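Local structure of mycolic acid synthase (Mycobacterium tuberculosis, 1L1E) at residues L27-Q31 with L45-I50; H167-R171 with W204-I208; F194-I199 with R261-Y265; S227-Y232 with G276-Q282. The protein probably converts a double bond at the proximal position of alpha mycolic acids into a cyclopropane ring, using S-adenosyl-L-methionine as the methylene donor. Residues are numbered along the deposited sequence.

Interaction 1. Residues L27-Q31 with L45-I50; sequences LDPTQ and LQEAQI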
# COMPACT_ATOMS: atom_id res chain seq x y z
N LEU A 27 11.79 -1.03 8.13
CA LEU A 27 11.46 -0.35 6.87
C LEU A 27 12.72 0.34 6.33
O LEU A 27 13.66 0.62 7.08
CB LEU A 27 10.36 0.69 7.08
CG LEU A 27 9.03 0.20 7.67
CD1 LEU A 27 8.07 1.37 7.83
CD2 LEU A 27 8.43 -0.85 6.78
N ASP A 28 12.75 0.62 5.03
CA ASP A 28 13.89 1.31 4.45
C ASP A 28 13.83 2.78 4.93
O ASP A 28 12.87 3.16 5.61
CB ASP A 28 13.80 1.25 2.92
CG ASP A 28 12.70 2.12 2.37
OD1 ASP A 28 11.51 1.82 2.62
OD2 ASP A 28 13.03 3.11 1.69
N PRO A 29 14.83 3.61 4.60
CA PRO A 29 14.87 5.02 5.02
C PRO A 29 13.64 5.87 4.67
O PRO A 29 13.24 6.73 5.45
CB PRO A 29 16.14 5.54 4.36
CG PRO A 29 17.04 4.36 4.41
CD PRO A 29 16.10 3.25 3.94
N THR A 30 13.05 5.63 3.51
CA THR A 30 11.87 6.38 3.09
C THR A 30 10.64 5.94 3.88
O THR A 30 9.57 6.53 3.76
CB THR A 30 11.57 6.17 1.59
OG1 THR A 30 11.07 4.84 1.39
CG2 THR A 30 12.83 6.36 0.76
N GLN A 31 10.80 4.89 4.68
CA GLN A 31 9.69 4.36 5.47
C GLN A 31 8.48 3.91 4.63
O GLN A 31 7.33 4.12 5.02
CB GLN A 31 9.24 5.37 6.53
CG GLN A 31 10.23 5.57 7.70
CD GLN A 31 9.53 5.95 9.01
OE1 GLN A 31 8.84 5.13 9.63
NE2 GLN A 31 9.70 7.21 9.43
N LEU A 45 16.55 -2.46 -0.87
CA LEU A 45 15.15 -2.26 -0.53
C LEU A 45 14.74 -0.82 -0.84
O LEU A 45 13.70 -0.59 -1.46
CB LEU A 45 14.90 -2.57 0.95
CG LEU A 45 13.46 -2.46 1.44
CD1 LEU A 45 12.52 -3.27 0.54
CD2 LEU A 45 13.39 -2.94 2.87
N GLN A 46 15.56 0.16 -0.44
CA GLN A 46 15.22 1.56 -0.71
C GLN A 46 15.10 1.84 -2.21
O GLN A 46 14.21 2.58 -2.64
CB GLN A 46 16.25 2.51 -0.08
CG GLN A 46 15.99 3.98 -0.40
CD GLN A 46 16.78 4.94 0.47
OE1 GLN A 46 17.83 4.60 1.00
NE2 GLN A 46 16.28 6.16 0.59
N GLU A 47 15.99 1.26 -3.01
CA GLU A 47 15.94 1.46 -4.46
C GLU A 47 14.66 0.83 -5.05
O GLU A 47 14.02 1.40 -5.93
CB GLU A 47 17.17 0.85 -5.15
CG GLU A 47 18.49 1.53 -4.79
CD GLU A 47 19.68 0.94 -5.52
OE1 GLU A 47 19.82 -0.30 -5.56
OE2 GLU A 47 20.49 1.73 -6.06
N ALA A 48 14.29 -0.35 -4.54
CA ALA A 48 13.10 -1.04 -5.03
C ALA A 48 11.81 -0.36 -4.60
O ALA A 48 10.78 -0.52 -5.26
CB ALA A 48 13.12 -2.50 -4.58
N GLN A 49 11.84 0.38 -3.50
CA GLN A 49 10.64 1.09 -3.04
C GLN A 49 10.51 2.35 -3.89
O GLN A 49 9.39 2.81 -4.18
CB GLN A 49 10.74 1.45 -1.55
CG GLN A 49 10.67 0.24 -0.62
CD GLN A 49 9.28 -0.40 -0.55
OE1 GLN A 49 8.50 -0.32 -1.50
NE2 GLN A 49 8.99 -1.06 0.56
N ILE A 50 11.64 2.93 -4.28
CA ILE A 50 11.57 4.12 -5.13
C ILE A 50 11.10 3.67 -6.51
O ILE A 50 10.37 4.38 -7.20
CB ILE A 50 12.93 4.85 -5.22
CG1 ILE A 50 13.24 5.54 -3.89
CG2 ILE A 50 12.92 5.84 -6.38
CD1 ILE A 50 12.27 6.65 -3.52
O HOH W 1 10.59 -0.53 3.10

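Interaction 2. Residues H167-R171 with W204-I208; sequences HTIVR and WLPSI. With CO3 (carbonate ion), chain C.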
# COMPACT_ATOMS: atom_id res chain seq x y z
N HIS A 167 -3.30 -0.05 -5.69
CA HIS A 167 -2.33 -1.11 -5.43
C HIS A 167 -2.78 -1.81 -4.16
O HIS A 167 -2.90 -1.18 -3.10
CB HIS A 167 -0.94 -0.46 -5.30
CG HIS A 167 0.10 -1.33 -4.66
ND1 HIS A 167 1.41 -1.34 -5.09
CD2 HIS A 167 0.05 -2.14 -3.58
CE1 HIS A 167 2.12 -2.12 -4.30
NE2 HIS A 167 1.32 -2.62 -3.38
N THR A 168 -3.04 -3.11 -4.25
CA THR A 168 -3.53 -3.86 -3.10
C THR A 168 -3.28 -5.36 -3.21
O THR A 168 -3.13 -5.90 -4.30
CB THR A 168 -5.06 -3.67 -2.96
OG1 THR A 168 -5.34 -2.28 -2.74
CG2 THR A 168 -5.60 -4.48 -1.80
N ILE A 169 -3.22 -6.00 -2.05
CA ILE A 169 -3.05 -7.43 -1.93
C ILE A 169 -4.37 -8.01 -2.45
O ILE A 169 -5.44 -7.45 -2.21
CB ILE A 169 -2.86 -7.85 -0.44
CG1 ILE A 169 -1.44 -7.50 0.02
CG2 ILE A 169 -3.14 -9.35 -0.25
CD1 ILE A 169 -1.25 -7.59 1.53
N VAL A 170 -4.29 -9.11 -3.18
CA VAL A 170 -5.50 -9.78 -3.70
C VAL A 170 -5.36 -11.29 -3.58
O VAL A 170 -4.24 -11.81 -3.45
CB VAL A 170 -5.73 -9.44 -5.18
CG1 VAL A 170 -5.95 -7.94 -5.42
CG2 VAL A 170 -4.56 -9.85 -6.07
N ARG A 171 -6.49 -11.96 -3.61
CA ARG A 171 -6.52 -13.42 -3.53
C ARG A 171 -6.48 -14.00 -4.94
O ARG A 171 -7.24 -13.57 -5.82
CB ARG A 171 -7.79 -13.87 -2.80
CG ARG A 171 -7.79 -13.48 -1.32
CD ARG A 171 -9.18 -13.13 -0.80
NE ARG A 171 -9.92 -14.30 -0.32
CZ ARG A 171 -10.82 -14.26 0.66
NH1 ARG A 171 -11.11 -13.11 1.29
NH2 ARG A 171 -11.50 -15.33 1.10
N TRP A 204 -9.72 -6.57 4.97
CA TRP A 204 -10.23 -7.63 4.11
C TRP A 204 -9.35 -7.75 2.87
O TRP A 204 -8.84 -6.75 2.37
CB TRP A 204 -11.67 -7.30 3.71
CG TRP A 204 -12.37 -8.34 2.91
CD1 TRP A 204 -12.54 -8.38 1.56
CD2 TRP A 204 -13.02 -9.52 3.42
NE1 TRP A 204 -13.25 -9.49 1.19
CE2 TRP A 204 -13.56 -10.21 2.32
CE3 TRP A 204 -13.19 -10.05 4.71
CZ2 TRP A 204 -14.26 -11.41 2.46
CZ3 TRP A 204 -13.89 -11.24 4.85
CH2 TRP A 204 -14.42 -11.91 3.73
N LEU A 205 -9.15 -8.98 2.41
CA LEU A 205 -8.34 -9.23 1.20
C LEU A 205 -9.34 -9.53 0.10
O LEU A 205 -10.05 -10.53 0.15
CB LEU A 205 -7.40 -10.41 1.42
CG LEU A 205 -6.41 -10.23 2.57
CD1 LEU A 205 -5.45 -11.42 2.64
CD2 LEU A 205 -5.63 -8.93 2.37
N PRO A 206 -9.41 -8.67 -0.92
CA PRO A 206 -10.36 -8.91 -2.01
C PRO A 206 -9.88 -9.86 -3.09
O PRO A 206 -8.67 -10.08 -3.25
CB PRO A 206 -10.58 -7.51 -2.57
CG PRO A 206 -9.20 -6.93 -2.47
CD PRO A 206 -8.77 -7.35 -1.07
N SER A 207 -10.84 -10.42 -3.82
CA SER A 207 -10.58 -11.29 -4.93
C SER A 207 -10.51 -10.32 -6.10
O SER A 207 -11.03 -9.20 -6.02
CB SER A 207 -11.75 -12.27 -5.16
OG SER A 207 -12.89 -11.62 -5.71
N ILE A 208 -9.85 -10.74 -7.19
CA ILE A 208 -9.74 -9.89 -8.36
C ILE A 208 -11.12 -9.54 -8.94
O ILE A 208 -11.37 -8.39 -9.30
CB ILE A 208 -8.85 -10.55 -9.43
CG1 ILE A 208 -7.41 -10.61 -8.91
CG2 ILE A 208 -8.88 -9.76 -10.72
CD1 ILE A 208 -6.45 -11.41 -9.77
C CO3 C . 0.76 -3.98 -0.20
O1 CO3 C . -0.56 -3.83 -0.89
O2 CO3 C . 0.81 -4.40 1.10
O3 CO3 C . 1.90 -3.71 -0.87
O HOH W 2 -9.10 -13.43 -7.54

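Interaction 3. Residues F194-I199 with R261-Y265; sequences FILAEI and RYMKY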
# COMPACT_ATOMS: atom_id res chain seq x y z
N PHE A 194 -5.00 -14.94 11.69
CA PHE A 194 -3.95 -14.20 12.38
C PHE A 194 -3.66 -12.89 11.63
O PHE A 194 -3.53 -11.84 12.25
CB PHE A 194 -2.68 -15.06 12.42
CG PHE A 194 -1.45 -14.32 12.87
CD1 PHE A 194 -1.20 -14.11 14.22
CD2 PHE A 194 -0.54 -13.83 11.93
CE1 PHE A 194 -0.05 -13.43 14.63
CE2 PHE A 194 0.60 -13.15 12.33
CZ PHE A 194 0.85 -12.95 13.69
N ILE A 195 -3.56 -12.98 10.31
CA ILE A 195 -3.27 -11.80 9.50
C ILE A 195 -4.40 -10.78 9.52
O ILE A 195 -4.16 -9.58 9.63
CB ILE A 195 -2.97 -12.18 8.03
CG1 ILE A 195 -1.68 -13.01 7.96
CG2 ILE A 195 -2.84 -10.93 7.18
CD1 ILE A 195 -0.48 -12.35 8.61
N LEU A 196 -5.63 -11.26 9.42
CA LEU A 196 -6.78 -10.37 9.43
C LEU A 196 -7.03 -9.77 10.80
O LEU A 196 -7.58 -8.68 10.91
CB LEU A 196 -8.04 -11.09 8.96
CG LEU A 196 -8.20 -11.18 7.44
CD1 LEU A 196 -9.46 -11.97 7.09
CD2 LEU A 196 -8.28 -9.77 6.86
N ALA A 197 -6.61 -10.47 11.86
CA ALA A 197 -6.83 -9.96 13.21
C ALA A 197 -5.72 -9.01 13.66
O ALA A 197 -6.00 -7.92 14.17
CB ALA A 197 -6.95 -11.12 14.19
N GLU A 198 -4.47 -9.41 13.47
CA GLU A 198 -3.34 -8.60 13.89
C GLU A 198 -2.85 -7.56 12.87
O GLU A 198 -2.62 -6.41 13.22
CB GLU A 198 -2.17 -9.51 14.27
CG GLU A 198 -2.53 -10.61 15.26
CD GLU A 198 -3.19 -10.07 16.51
OE1 GLU A 198 -2.72 -9.04 17.03
OE2 GLU A 198 -4.17 -10.69 16.99
N ILE A 199 -2.71 -7.97 11.62
CA ILE A 199 -2.20 -7.07 10.58
C ILE A 199 -3.24 -6.19 9.88
O ILE A 199 -2.95 -5.04 9.57
CB ILE A 199 -1.44 -7.87 9.49
CG1 ILE A 199 -0.38 -8.76 10.15
CG2 ILE A 199 -0.79 -6.91 8.50
CD1 ILE A 199 0.65 -8.00 10.97
N ARG A 261 5.43 -11.42 17.00
CA ARG A 261 4.21 -11.17 16.25
C ARG A 261 4.57 -10.76 14.82
O ARG A 261 4.06 -11.32 13.84
CB ARG A 261 3.40 -10.07 16.94
CG ARG A 261 2.14 -9.62 16.20
CD ARG A 261 1.32 -8.69 17.08
NE ARG A 261 0.24 -8.03 16.35
CZ ARG A 261 -0.68 -7.26 16.92
NH1 ARG A 261 -0.65 -7.04 18.23
NH2 ARG A 261 -1.63 -6.68 16.18
N TYR A 262 5.46 -9.79 14.69
CA TYR A 262 5.86 -9.33 13.37
C TYR A 262 6.72 -10.32 12.60
O TYR A 262 6.53 -10.49 11.39
CB TYR A 262 6.54 -7.96 13.45
CG TYR A 262 5.51 -6.86 13.36
CD1 TYR A 262 4.70 -6.54 14.44
CD2 TYR A 262 5.29 -6.20 12.15
CE1 TYR A 262 3.67 -5.60 14.33
CE2 TYR A 262 4.27 -5.26 12.02
CZ TYR A 262 3.47 -4.96 13.11
OH TYR A 262 2.46 -4.03 12.99
N MET A 263 7.67 -10.97 13.27
CA MET A 263 8.51 -11.95 12.57
C MET A 263 7.63 -13.04 11.97
O MET A 263 7.86 -13.48 10.84
CB MET A 263 9.52 -12.58 13.52
CG MET A 263 10.74 -11.73 13.82
SD MET A 263 11.60 -11.14 12.35
CE MET A 263 12.25 -12.70 11.63
N LYS A 264 6.63 -13.48 12.74
CA LYS A 264 5.69 -14.52 12.30
C LYS A 264 4.91 -14.05 11.08
O LYS A 264 4.59 -14.83 10.18
CB LYS A 264 4.72 -14.86 13.43
CG LYS A 264 3.51 -15.71 13.04
CD LYS A 264 2.63 -15.98 14.26
CE LYS A 264 1.24 -16.49 13.89
NZ LYS A 264 1.23 -17.86 13.28
N TYR A 265 4.59 -12.76 11.08
CA TYR A 265 3.84 -12.17 9.99
C TYR A 265 4.69 -12.08 8.73
O TYR A 265 4.29 -12.54 7.66
CB TYR A 265 3.35 -10.78 10.44
CG TYR A 265 3.17 -9.74 9.35
CD1 TYR A 265 2.31 -9.95 8.28
CD2 TYR A 265 3.83 -8.51 9.44
CE1 TYR A 265 2.10 -8.95 7.32
CE2 TYR A 265 3.63 -7.51 8.50
CZ TYR A 265 2.76 -7.73 7.44
OH TYR A 265 2.56 -6.73 6.53

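Interaction 4. Residues S227-Y232 with G276-Q282; sequences SLQLHY and GYTDVDQ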
# COMPACT_ATOMS: atom_id res chain seq x y z
N SER A 227 0.64 -7.76 -11.81
CA SER A 227 0.86 -8.51 -10.58
C SER A 227 2.32 -8.36 -10.15
O SER A 227 3.22 -8.31 -10.98
CB SER A 227 0.52 -9.98 -10.78
OG SER A 227 1.30 -10.54 -11.82
N LEU A 228 2.54 -8.30 -8.84
CA LEU A 228 3.88 -8.15 -8.28
C LEU A 228 4.13 -9.23 -7.24
O LEU A 228 4.91 -9.04 -6.30
CB LEU A 228 4.01 -6.77 -7.63
CG LEU A 228 3.97 -5.59 -8.60
CD1 LEU A 228 3.92 -4.29 -7.82
CD2 LEU A 228 5.19 -5.63 -9.52
N GLN A 229 3.47 -10.36 -7.41
CA GLN A 229 3.57 -11.47 -6.48
C GLN A 229 4.94 -11.75 -5.87
O GLN A 229 5.10 -11.69 -4.64
CB GLN A 229 3.04 -12.74 -7.16
CG GLN A 229 2.92 -13.95 -6.24
CD GLN A 229 2.19 -15.09 -6.92
OE1 GLN A 229 2.63 -15.59 -7.96
NE2 GLN A 229 1.07 -15.51 -6.34
N LEU A 230 5.93 -12.04 -6.71
CA LEU A 230 7.27 -12.37 -6.23
C LEU A 230 8.05 -11.19 -5.66
O LEU A 230 9.02 -11.37 -4.94
CB LEU A 230 8.08 -13.05 -7.35
CG LEU A 230 7.45 -14.33 -7.93
CD1 LEU A 230 8.38 -14.95 -8.96
CD2 LEU A 230 7.16 -15.33 -6.82
N HIS A 231 7.64 -9.97 -6.00
CA HIS A 231 8.32 -8.80 -5.46
C HIS A 231 7.91 -8.65 -4.00
O HIS A 231 8.69 -8.15 -3.18
CB HIS A 231 7.96 -7.55 -6.26
CG HIS A 231 8.45 -7.58 -7.68
ND1 HIS A 231 9.74 -7.23 -8.02
CD2 HIS A 231 7.84 -7.95 -8.83
CE1 HIS A 231 9.90 -7.38 -9.33
NE2 HIS A 231 8.76 -7.82 -9.84
N TYR A 232 6.71 -9.08 -3.66
CA TYR A 232 6.28 -8.95 -2.27
C TYR A 232 6.98 -9.97 -1.39
O TYR A 232 7.34 -9.67 -0.26
CB TYR A 232 4.75 -9.09 -2.15
CG TYR A 232 4.22 -8.56 -0.83
CD1 TYR A 232 4.80 -7.45 -0.21
CD2 TYR A 232 3.11 -9.14 -0.22
CE1 TYR A 232 4.29 -6.93 0.97
CE2 TYR A 232 2.59 -8.63 0.97
CZ TYR A 232 3.19 -7.52 1.55
OH TYR A 232 2.68 -7.01 2.73
N GLY A 276 2.26 -18.76 -4.03
CA GLY A 276 1.08 -18.38 -4.78
C GLY A 276 -0.27 -18.36 -4.09
O GLY A 276 -1.30 -18.31 -4.76
N TYR A 277 -0.29 -18.39 -2.76
CA TYR A 277 -1.54 -18.36 -2.01
C TYR A 277 -2.19 -16.98 -2.01
O TYR A 277 -3.40 -16.84 -1.79
CB TYR A 277 -1.31 -18.79 -0.56
CG TYR A 277 -1.05 -20.27 -0.42
CD1 TYR A 277 0.22 -20.80 -0.61
CD2 TYR A 277 -2.10 -21.15 -0.14
CE1 TYR A 277 0.45 -22.17 -0.53
CE2 TYR A 277 -1.88 -22.51 -0.06
CZ TYR A 277 -0.61 -23.02 -0.25
OH TYR A 277 -0.41 -24.38 -0.15
N THR A 278 -1.38 -15.96 -2.25
CA THR A 278 -1.86 -14.59 -2.30
C THR A 278 -1.08 -13.83 -3.36
O THR A 278 -0.03 -14.29 -3.81
CB THR A 278 -1.71 -13.90 -0.92
OG1 THR A 278 -0.33 -13.87 -0.53
CG2 THR A 278 -2.50 -14.66 0.14
N ASP A 279 -1.58 -12.67 -3.79
CA ASP A 279 -0.92 -11.88 -4.82
C ASP A 279 -1.05 -10.39 -4.49
O ASP A 279 -1.74 -10.01 -3.54
CB ASP A 279 -1.57 -12.16 -6.18
CG ASP A 279 -0.62 -11.96 -7.36
OD1 ASP A 279 0.13 -10.97 -7.39
OD2 ASP A 279 -0.64 -12.81 -8.28
N VAL A 280 -0.36 -9.56 -5.26
CA VAL A 280 -0.43 -8.10 -5.09
C VAL A 280 -0.57 -7.54 -6.50
O VAL A 280 0.28 -7.78 -7.36
CB VAL A 280 0.84 -7.53 -4.44
CG1 VAL A 280 0.82 -6.00 -4.52
CG2 VAL A 280 0.92 -7.96 -2.99
N ASP A 281 -1.65 -6.80 -6.73
CA ASP A 281 -1.93 -6.23 -8.03
C ASP A 281 -2.04 -4.71 -8.03
O ASP A 281 -2.41 -4.10 -7.02
CB ASP A 281 -3.26 -6.79 -8.56
CG ASP A 281 -3.12 -8.15 -9.25
OD1 ASP A 281 -2.04 -8.77 -9.19
OD2 ASP A 281 -4.12 -8.61 -9.84
N GLN A 282 -1.70 -4.11 -9.16
CA GLN A 282 -1.82 -2.68 -9.33
C GLN A 282 -2.87 -2.53 -10.41
O GLN A 282 -2.68 -2.99 -11.54
CB GLN A 282 -0.49 -2.05 -9.80
CG GLN A 282 0.65 -2.02 -8.77
CD GLN A 282 1.67 -0.91 -9.05
OE1 GLN A 282 1.84 -0.49 -10.20
NE2 GLN A 282 2.34 -0.42 -8.01

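Interaction 1. Residues L27-Q31 with L45-I50
Start at Leu45, in the first turn of helix 45-58. Its side chain points at the loop and its CG packs 4.0 Å from Asp28 CB, while Met238 and Trp239 of helix 229-245 lie against it too. One residue on, Gln46 is the closest backbone neighbour of the loop, with Asp28 OD2 3.6 Å from Gln46 CA. Its extended side chain reaches over Pro29 and Thr30, placing OE1 3.5 Å from Pro29 CG and NE2 3.5 Å from Thr30 CG2. Gln49 faces the loop again. Here a water links the segments: it donates to Asp28 OD1 at 2.6 Å, which also accepts from Thr32 N, and accepts from Gln49 NE2 at 3.0 Å, while Gln49 also bonds Lys52 and the carbonyl of Ser34. Ile50 adds a looser apolar touch, its CD1 4.3 Å from Thr30 CG2. The helix packs on a loop held by its own hydrogen bonds: Asp28 OD2 accepts from Thr30 N (3.1 Å) and Thr30 OG1 (2.6 Å), and Gln31 N bonds Asp28 O (2.9 Å). That is an Asx turn combined with a type I beta turn, beside the cofactor pocket, with bound S-adenosyl-L-homocysteine about 7 Å from the Gln49 side chain.

Interaction 2. Residues H167-R171 with W204-I208
This is a crossing contact at the C-terminal end of strand 163-170, where the loop leading into helix 208-216 passes across the chain as it leaves the sheet; the two directions differ by 78°. The backbones meet at Pro206, whose carbonyl accepts from Arg171 N at 2.9 Å and also takes a CA-H...O contact from Val170 CA at 3.2 Å. Two residues on from Pro206, Ile208 N donates to a water (2.8 Å), which in turn donates to Arg171 O (2.5 Å); Ser207 caps the new helix through Thr210 N. Strand 163-170 is the last of the parallel strands in the Rossmann-like methyltransferase sheet, bordering antiparallel strand 279-286. Further back on it, His167 NE2 donates to carbonate O3 at 2.8 Å; the ion, probably from the crystallisation liquor, is bound by Cys35 N as well. Ile169 CG2 lies 3.6 Å from Leu205 CD2, and Val170 CG2 4.1 Å from Ile208 CG1. Ile169 O, 3.5 Å from Pro206 CD, is buried without a partner; the proline has no N-H to offer it. Arg171 NH1 donates to Leu205 O, itself less surely placed, at 3.0 Å and lies 3.8 Å from Trp204 CZ2.

Interaction 3. Residues F194-I199 with R261-Y265
Arg261 and Phe194 bury the most surface in this contact between helices 189-199 and 256-274, followed by Tyr265 and Ile199. The short helical segments run roughly antiparallel, their axes 11.4 Å apart at 138°, so large side chains have to span the gap. Phe194 inserts its ring edge toward Arg261 O (CZ to O, 3.6 Å) and Tyr265 CB (CE2 to CB, 4.1 Å). Over one face of that ring, Lys264 CE sits 3.3 Å from the centroid in a CH-pi contact, and Lys264 NZ at 4.5 Å makes a cation-pi interaction. Arg261, fully extended, donates from NH2 to Glu198 O at 3.1 Å. Glu198 OE1, less surely placed, is 2.7 Å from Arg261 NH2, a salt bridge of charge alone, since it lies out of the guanidinium plane. Ile199 CD1 rests 3.5 Å from the Tyr265 ring centroid and Ile195 CD1 3.7 Å from Tyr265 CD1. Tyr265 also touches Tyr33, a probable S-adenosylmethionine-binding residue, and this inclined, roughly antiparallel helix pair flanks the probable active site at Cys269, about 4 Å from the Ile195 side chain.

Interaction 4. Residues S227-Y232 with G276-Q282
The two backbones run antiparallel for a very short distance. Ser227, the last residue of strand 221-227, forms a non-hydrogen-bonded pair with Asp281, CA to CA 4.4 Å, and beside it Leu228 N donates to Val280 O at 2.8 Å. The first chain then leaves the sheet: Leu228 is the N-cap of helix 229-245. At the other end of the second segment, Gly276 closes helix 256-274 in a Schellman motif with phi of 82°, a conformation in which a CB would be jammed against the preceding carbonyl. Gln229 reaches across this corner, its NE2 3.3 Å from Gly276 CA and donating to Thr278 O at 3.0 Å. Asp279 OD1 turns back onto Val280 N (2.6 Å) and lies 3.4 Å from Gln229 CB and 3.6 Å from Ser227 CB. Ser227 and Asp281 share a face of the sheet, with Ser227 CB 3.2 Å from Asp281 OD1. Leu228 CD1 lies on the aliphatic part of Gln282 (CG, 4.1 Å), and a turn into the helix Tyr232 CD2 packs on Val280 CG2 at 3.7 Å. The amide of Gln282 looks elsewhere, to Lys59 and His167. In this fold, strand 279-286 is the antiparallel strand inserted between 163-170 and 221-227, the hallmark of the Rossmann-like S-adenosylmethionine-dependent methyltransferases, and Tyr232 carries the contact to the carbonate pocket.

How the interactions relate
Interactions 2 and 4 are the most tightly joined, their centres about 10 Å apart on neighbouring strands: Val170 N and Asp279 O are 2.7 Å apart, Thr168 O and Asp281 N 3.0 Å, both probable hydrogen bonds. Interaction 3 touches each of them, through Leu196 CD2 at 4.0 Å from Trp204 N and through Tyr265 OH, which packs 3.8 Å from Tyr232 OH. Interaction 1 stands apart, its centre 18 to 23 Å from the others, on the cofactor side. The carbonate pocket draws on interactions 2 and 4, through His167, Thr168, Ile169 and Tyr232. The side chains of Ile195 and Tyr232 approach that of Cys269, probably catalytic, to about 4 and 5 Å.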